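Local coordinates for protein 4-alpha-glucanotransferase (Streptococcus agalactiae, PDB 6M6T) that belongs to the amylomaltase (disproportionating enzyme) family of 4-alpha-glucanotransferases, built on a TIM barrel, and holds glycan ligands in its pockets, at residues 5-10 with 489-494; 33-38 with 482-487. All blocks are in the same frame, centred on the assembly; numbering follows the deposited sequence.

Both contacts lean on helix 481-493, the last helix of the chain, and their centres lie about 10 Å apart on one flank of the barrel, each about 23 Å from the centre of the chain. Contact 1 brings the C-terminal end of this helix to strand 6-10, the first strand of the parallel barrel; contact 2 packs an earlier part of it on helix 27-38, which follows that strand. Along the chain the order is 5-10, 33-38, 482-487, 489-494, so the terminal helix closes back on the opening beta-alpha unit. The two meet where V9 CG2 packs 3.9 Å from L487 CD2 and 4.0 Å from L36 CD2. The chain's beginning and end are thus joined.

Contact 1 of 2, residues 5-10 with 489-494; sequences RASGVL and EITTIY
R5 reaches across to the backbone carbonyl of Y494 with one edge of its guanidinium group. NH2 of R5 makes the main hydrogen bond, 3.1 Å to Y494 O with an N-H...O angle of 142°, and NE of R5 adds a weak one at 3.4 Å to the same oxygen, so a single acceptor sits in the fork between two donors. The NH2 donor lies in the carbonyl plane of Y494, although the oxygen stands 23° out of the guanidinium plane. A bend at chi3 (73°) turns the arginine head back toward the helix. R5 NH1 has a weak bond to T439 O, while R496 brings a second positive charge close to NH2. Y494 is the first residue to leave the helical conformation, where the arginine's charge would probably be favourable at the negative end of the helix dipole. The contact joins the last helix to the start of strand 6-10, the first strand of the TIM barrel, which lies between strands 43-45 and 443-447 in the parallel sheet. The Y494 ring turns instead to helix 428-438, touching Y437 and A438, with I493 CG2 over the centre of one face, 3.9 Å above the plane. Deeper in, S7 and T491 face each other with hydroxyls 3.9 Å apart, OG to OG1, too far for a direct hydrogen bond. OG1 of T491, set beside its own backbone N, bonds to L487 O one turn back and to Q41 NE2, while S7 OG has a weak bond to Y437 OH.

Contact 2 of 2, residues 33-38 with 482-487; sequences VDFLVE and NRKAFL
F35 carries the apolar half of this helix-helix contact, its ring touching K484 through CD1 and CE1 and L487 through CZ. Helices 27-38 and 481-493 belong to the outer helical layer of the TIM barrel; the two short segments approach to 10.5 Å between axes, with their N-to-C directions 48° apart. CD1 and CE1 of F35 both approach CG of K484, CD1 at 3.7 Å. At the tip of the ring, F35 CZ lies 3.8 Å from L487 CD2, the two side chains crossing at about a right angle. L487 extends with CG anti to its backbone N (chi1 179°), which brings CD2 toward the phenylalanine. M448 and L451 of helix 448-451 and Y437 of helix 428-438 also cover these side chains, M448 on F35 and the other two on L487.

The charged half lies on the more exposed side. E38, extended beyond CG, forms a salt bridge through OE2 with K484 NZ, though the modelled separation is too short to be taken literally. Bends at chi2, chi3 and chi4 lead the lysine from the ring to the carboxylate, and E481 OE2 gives NZ a second acidic partner. One turn along from K484, K488 adds another tie, a hydrogen bond from its NZ to the backbone O of E38.

Contact 1 of 2, residues 5-10 with 489-494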
# COMPACT_ATOMS: atom_id res chain seq x y z
N ARG A 5 -16.78 13.55 -12.93
CA ARG A 5 -16.07 12.33 -13.28
C ARG A 5 -14.57 12.60 -13.40
O ARG A 5 -14.13 13.73 -13.52
CB ARG A 5 -16.61 11.73 -14.57
CG ARG A 5 -17.90 10.94 -14.41
CD ARG A 5 -18.68 10.87 -15.73
NE ARG A 5 -18.07 9.96 -16.69
CZ ARG A 5 -18.47 8.71 -16.88
NH1 ARG A 5 -19.49 8.25 -16.17
NH2 ARG A 5 -17.87 7.93 -17.78
N ALA A 6 -13.79 11.52 -13.34
CA ALA A 6 -12.34 11.60 -13.28
C ALA A 6 -11.76 10.20 -13.48
O ALA A 6 -12.49 9.20 -13.55
CB ALA A 6 -11.85 12.19 -11.96
N SER A 7 -10.43 10.14 -13.58
CA SER A 7 -9.74 8.87 -13.76
C SER A 7 -8.34 9.00 -13.17
O SER A 7 -7.88 10.09 -12.80
CB SER A 7 -9.66 8.45 -15.23
OG SER A 7 -8.40 8.77 -15.78
N GLY A 8 -7.69 7.85 -13.05
CA GLY A 8 -6.38 7.81 -12.42
C GLY A 8 -5.67 6.54 -12.79
O GLY A 8 -6.22 5.64 -13.42
N VAL A 9 -4.41 6.47 -12.39
CA VAL A 9 -3.53 5.38 -12.76
C VAL A 9 -3.04 4.71 -11.48
O VAL A 9 -2.79 5.38 -10.47
CB VAL A 9 -2.37 5.89 -13.65
CG1 VAL A 9 -1.21 4.92 -13.75
CG2 VAL A 9 -2.90 6.20 -15.05
N LEU A 10 -2.95 3.37 -11.51
CA LEU A 10 -2.54 2.57 -10.35
C LEU A 10 -1.11 2.08 -10.57
O LEU A 10 -0.86 1.10 -11.29
CB LEU A 10 -3.50 1.40 -10.12
CG LEU A 10 -3.08 0.48 -8.97
CD1 LEU A 10 -3.46 1.08 -7.62
CD2 LEU A 10 -3.68 -0.88 -9.14
N GLU A 489 -7.07 9.52 -24.97
CA GLU A 489 -8.28 9.37 -25.78
C GLU A 489 -9.43 8.82 -24.94
O GLU A 489 -10.51 9.41 -24.92
CB GLU A 489 -8.02 8.47 -26.99
CG GLU A 489 -9.25 8.20 -27.83
CD GLU A 489 -9.05 7.05 -28.78
OE1 GLU A 489 -9.99 6.71 -29.56
OE2 GLU A 489 -7.94 6.47 -28.75
N ILE A 490 -9.22 7.70 -24.26
CA ILE A 490 -10.32 7.16 -23.46
C ILE A 490 -10.71 8.15 -22.36
O ILE A 490 -11.88 8.19 -21.94
CB ILE A 490 -10.00 5.77 -22.89
CG1 ILE A 490 -8.93 5.85 -21.80
CG2 ILE A 490 -9.64 4.79 -24.00
CD1 ILE A 490 -8.33 4.54 -21.53
N THR A 491 -9.78 8.99 -21.92
CA THR A 491 -10.16 9.95 -20.89
C THR A 491 -11.02 11.08 -21.46
O THR A 491 -11.93 11.57 -20.78
CB THR A 491 -8.91 10.47 -20.18
OG1 THR A 491 -8.21 9.37 -19.58
CG2 THR A 491 -9.27 11.46 -19.11
N THR A 492 -10.79 11.46 -22.73
CA THR A 492 -11.59 12.52 -23.36
C THR A 492 -12.95 12.00 -23.87
O THR A 492 -13.98 12.63 -23.65
CB THR A 492 -10.82 13.16 -24.51
OG1 THR A 492 -9.43 13.21 -24.20
CG2 THR A 492 -11.30 14.58 -24.76
N ILE A 493 -12.94 10.86 -24.56
CA ILE A 493 -14.17 10.31 -25.14
C ILE A 493 -15.23 10.09 -24.08
O ILE A 493 -16.41 10.35 -24.30
CB ILE A 493 -13.84 9.01 -25.90
CG1 ILE A 493 -12.99 9.32 -27.14
CG2 ILE A 493 -15.11 8.26 -26.27
CD1 ILE A 493 -13.78 9.86 -28.31
N TYR A 494 -14.84 9.58 -22.91
CA TYR A 494 -15.84 9.22 -21.91
C TYR A 494 -15.98 10.25 -20.81
O TYR A 494 -16.56 9.95 -19.77
CB TYR A 494 -15.51 7.86 -21.32
CG TYR A 494 -15.65 6.80 -22.35
CD1 TYR A 494 -16.88 6.47 -22.86
CD2 TYR A 494 -14.53 6.13 -22.84
CE1 TYR A 494 -17.03 5.49 -23.82
CE2 TYR A 494 -14.66 5.14 -23.81
CZ TYR A 494 -15.92 4.83 -24.29
OH TYR A 494 -16.08 3.84 -25.25

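Contact 2 of 2, residues 33-38 with 482-487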
# COMPACT_ATOMS: atom_id res chain seq x y z
N VAL A 33 4.32 12.18 -12.68
CA VAL A 33 3.33 13.25 -12.51
C VAL A 33 3.12 13.99 -13.83
O VAL A 33 1.98 14.21 -14.26
CB VAL A 33 3.76 14.21 -11.39
CG1 VAL A 33 2.60 15.10 -10.96
CG2 VAL A 33 4.29 13.45 -10.20
N ASP A 34 4.23 14.40 -14.46
CA ASP A 34 4.19 15.09 -15.75
C ASP A 34 3.34 14.31 -16.75
O ASP A 34 2.54 14.90 -17.50
CB ASP A 34 5.61 15.28 -16.29
CG ASP A 34 6.36 16.49 -15.68
OD1 ASP A 34 5.70 17.49 -15.32
OD2 ASP A 34 7.61 16.43 -15.57
N PHE A 35 3.48 12.99 -16.74
CA PHE A 35 2.72 12.15 -17.66
C PHE A 35 1.24 12.10 -17.27
O PHE A 35 0.37 11.97 -18.14
CB PHE A 35 3.32 10.75 -17.70
CG PHE A 35 2.31 9.65 -17.81
CD1 PHE A 35 1.73 9.36 -19.03
CD2 PHE A 35 1.93 8.92 -16.69
CE1 PHE A 35 0.78 8.35 -19.13
CE2 PHE A 35 0.96 7.91 -16.79
CZ PHE A 35 0.39 7.63 -18.00
N LEU A 36 0.94 12.18 -15.98
CA LEU A 36 -0.46 12.16 -15.58
C LEU A 36 -1.16 13.44 -16.02
O LEU A 36 -2.32 13.41 -16.45
CB LEU A 36 -0.59 11.95 -14.07
CG LEU A 36 -0.13 10.57 -13.59
CD1 LEU A 36 -0.43 10.30 -12.08
CD2 LEU A 36 -0.75 9.53 -14.47
N VAL A 37 -0.47 14.58 -15.94
CA VAL A 37 -1.05 15.83 -16.43
C VAL A 37 -1.06 15.92 -17.95
O VAL A 37 -1.87 16.68 -18.51
CB VAL A 37 -0.36 17.10 -15.89
CG1 VAL A 37 -0.12 17.00 -14.38
CG2 VAL A 37 0.92 17.42 -16.67
N GLU A 38 -0.19 15.19 -18.64
CA GLU A 38 -0.29 15.11 -20.09
C GLU A 38 -1.62 14.52 -20.51
O GLU A 38 -2.28 15.03 -21.43
CB GLU A 38 0.83 14.26 -20.67
CG GLU A 38 2.16 14.88 -20.74
CD GLU A 38 3.10 13.95 -21.45
OE1 GLU A 38 4.01 13.38 -20.79
OE2 GLU A 38 2.90 13.75 -22.67
N ASN A 482 2.26 6.45 -28.08
CA ASN A 482 1.03 5.78 -28.48
C ASN A 482 0.21 5.32 -27.27
O ASN A 482 -1.01 5.55 -27.21
CB ASN A 482 1.38 4.60 -29.41
CG ASN A 482 0.27 3.60 -29.59
OD1 ASN A 482 0.08 2.70 -28.76
ND2 ASN A 482 -0.46 3.72 -30.71
N ARG A 483 0.86 4.70 -26.27
CA ARG A 483 0.15 4.35 -25.04
C ARG A 483 -0.45 5.59 -24.39
O ARG A 483 -1.62 5.59 -23.96
CB ARG A 483 1.07 3.64 -24.04
CG ARG A 483 1.79 2.40 -24.54
CD ARG A 483 0.83 1.40 -25.17
NE ARG A 483 1.47 0.10 -25.34
CZ ARG A 483 1.21 -0.73 -26.34
NH1 ARG A 483 0.31 -0.39 -27.26
NH2 ARG A 483 1.83 -1.91 -26.42
N LYS A 484 0.34 6.66 -24.31
CA LYS A 484 -0.14 7.90 -23.69
C LYS A 484 -1.32 8.47 -24.46
O LYS A 484 -2.28 8.96 -23.86
CB LYS A 484 1.00 8.92 -23.60
CG LYS A 484 2.10 8.53 -22.62
CD LYS A 484 3.49 9.03 -23.02
CE LYS A 484 3.82 10.36 -22.36
NZ LYS A 484 3.15 11.43 -23.13
N ALA A 485 -1.26 8.41 -25.79
CA ALA A 485 -2.35 8.93 -26.61
C ALA A 485 -3.62 8.11 -26.41
O ALA A 485 -4.72 8.66 -26.37
CB ALA A 485 -1.93 8.93 -28.08
N PHE A 486 -3.46 6.80 -26.26
CA PHE A 486 -4.60 5.93 -25.97
C PHE A 486 -5.27 6.33 -24.66
O PHE A 486 -6.51 6.42 -24.58
CB PHE A 486 -4.15 4.48 -25.91
CG PHE A 486 -5.19 3.57 -25.36
CD1 PHE A 486 -6.40 3.41 -26.02
CD2 PHE A 486 -5.01 2.93 -24.16
CE1 PHE A 486 -7.38 2.60 -25.51
CE2 PHE A 486 -6.00 2.11 -23.64
CZ PHE A 486 -7.19 1.95 -24.31
N LEU A 487 -4.46 6.52 -23.61
CA LEU A 487 -5.05 6.89 -22.33
C LEU A 487 -5.74 8.25 -22.42
O LEU A 487 -6.87 8.41 -21.96
CB LEU A 487 -3.99 6.88 -21.21
CG LEU A 487 -4.43 7.26 -19.79
CD1 LEU A 487 -5.63 6.44 -19.34
CD2 LEU A 487 -3.31 7.17 -18.77